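PDB 4JA0: phosphoribosylaminoimidazole carboxylase from Bombyx mori, which catalyses two steps of de novo purine biosynthesis, joining an AIR carboxylase and a SAICAR synthetase in one bifunctional polypeptide. Local coordinates for the interface of chains A and B. Residues are numbered along the deposited sequence; one frame, centred on the assembly and turned at random. Chains: chain A/B, Phosphoribosylaminoimidazole carboxylase.

The interface of chains A and B. Residues chain A 303, 307, 311, 339, 343; chain B 303, 307, 311, 339, 343.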
# COMPACT_ATOMS: atom_id res chain seq x y z
N ALA A 303 -23.99 -13.98 -4.22
CA ALA A 303 -24.85 -12.85 -3.85
C ALA A 303 -25.01 -11.85 -5.02
O ALA A 303 -25.81 -10.90 -4.94
CB ALA A 303 -24.30 -12.16 -2.62
N THR A 307 -28.85 -13.51 -6.52
CA THR A 307 -29.20 -12.78 -5.30
C THR A 307 -30.45 -13.35 -4.60
O THR A 307 -30.44 -13.61 -3.39
CB THR A 307 -29.38 -11.27 -5.62
OG1 THR A 307 -28.21 -10.79 -6.27
CG2 THR A 307 -29.60 -10.48 -4.35
N LEU A 311 -30.68 -15.60 -0.71
CA LEU A 311 -31.56 -15.35 0.43
C LEU A 311 -32.52 -16.51 0.69
O LEU A 311 -32.80 -16.82 1.85
CB LEU A 311 -32.35 -14.05 0.21
CG LEU A 311 -31.51 -12.77 0.16
CD1 LEU A 311 -32.39 -11.52 0.10
CD2 LEU A 311 -30.53 -12.70 1.34
N VAL A 339 -23.95 -9.28 2.45
CA VAL A 339 -25.36 -9.41 2.11
C VAL A 339 -26.08 -10.37 3.07
O VAL A 339 -27.18 -10.07 3.53
CB VAL A 339 -25.56 -9.76 0.60
CG1 VAL A 339 -26.90 -10.44 0.34
CG2 VAL A 339 -25.45 -8.49 -0.23
N ASN A 343 -29.22 -9.59 5.99
CA ASN A 343 -30.51 -10.24 5.90
C ASN A 343 -30.75 -11.32 6.97
O ASN A 343 -31.84 -11.88 7.06
CB ASN A 343 -30.72 -10.80 4.50
CG ASN A 343 -30.90 -9.70 3.46
OD1 ASN A 343 -31.99 -9.18 3.26
ND2 ASN A 343 -29.82 -9.34 2.79
N ALA B 303 -28.03 -2.42 -0.86
CA ALA B 303 -28.01 -3.79 -1.36
C ALA B 303 -27.75 -4.77 -0.22
O ALA B 303 -27.74 -5.97 -0.43
CB ALA B 303 -26.97 -3.95 -2.46
N THR B 307 -32.06 -5.56 0.46
CA THR B 307 -31.68 -6.23 -0.78
C THR B 307 -32.81 -6.38 -1.80
O THR B 307 -32.68 -6.00 -2.97
CB THR B 307 -31.12 -7.62 -0.50
OG1 THR B 307 -30.07 -7.54 0.46
CG2 THR B 307 -30.61 -8.24 -1.79
N LEU B 311 -33.53 -4.55 -5.70
CA LEU B 311 -33.91 -5.22 -6.94
C LEU B 311 -35.24 -4.71 -7.49
O LEU B 311 -35.40 -4.57 -8.70
CB LEU B 311 -33.98 -6.72 -6.76
CG LEU B 311 -32.62 -7.33 -6.46
CD1 LEU B 311 -32.74 -8.84 -6.49
CD2 LEU B 311 -31.54 -6.83 -7.42
N VAL B 339 -24.01 -5.65 -7.24
CA VAL B 339 -25.30 -6.36 -7.12
C VAL B 339 -26.27 -5.96 -8.23
O VAL B 339 -26.94 -6.82 -8.81
CB VAL B 339 -25.91 -6.21 -5.70
CG1 VAL B 339 -27.42 -6.31 -5.71
CG2 VAL B 339 -25.29 -7.25 -4.77
N ASN B 343 -27.76 -8.34 -11.59
CA ASN B 343 -29.20 -8.47 -11.73
C ASN B 343 -29.82 -7.69 -12.88
O ASN B 343 -31.02 -7.82 -13.13
CB ASN B 343 -29.89 -8.07 -10.43
CG ASN B 343 -29.70 -9.09 -9.35
OD1 ASN B 343 -30.42 -10.09 -9.30
ND2 ASN B 343 -28.74 -8.86 -8.47
O HOH W 1 -28.64 -12.39 -9.20
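A:Thr307 and B:Thr307 meet near the two-fold axis that relates the chains, their methyl groups 3.6 Å apart (CG2 to CG2) and the two side chains crossing at a slant. Each threonine divides its branches between two tasks. In A:Thr307 the methyl lies anti to the backbone N and faces its twin, while the hydroxyl, beside that N (chi1 -54°), turns to the carboxamide of B:Asn343. B:Asn343 ND2 donates to A:Thr307 OG1 over 3.0 Å in an almost straight bond (179° at H), with the hydroxyl oxygen in the plane of the amide. The twin bond, from A:Asn343 ND2 to B:Thr307 OG1, is also 3.0 Å.

These bonds belong to relays that help to orient donor and acceptor. A:Thr307 OG1 passes its own hydrogen to A:Ala303 O at 2.7 Å, approaching from above the carbonyl plane, and so presents oxygen to the partner chain. A:Asn343 ND2 also donates to A:Val339 O, 2.8 Å away, one turn earlier in its helix; with both bonds close to the amide plane, rotation of the carboxamide is restrained. Replacing A:Asn343 by a leucine would probably leave B:Thr307 OG1 without its donor from chain A and A:Val339 O without its side-chain donor. On the other amide branch, B:Asn343 OD1 is linked through a water to the backbone N of A:Thr307, the first residue of helix 307-317.

The valines bury the most surface after the threonines. The A:Val339 methyl CG2, beside its backbone N and anti to the carbonyl carbon, lies against the carbonyl oxygen B:Ala303 O at 3.4 Å; in the twin, B:Val339 CG2 is 3.7 Å from A:Ala303 O. A:Leu311 CD1 flanks B:Thr307, adding a slight apolar border to the threonine methyls. In each chain the contact joins the start of helix 307-317 to the end of helix 336-343 of the other subunit, within the AIR carboxylase region. It forms one patch of a symmetric interface in the deposited octamer, consistent with assembly through these domains.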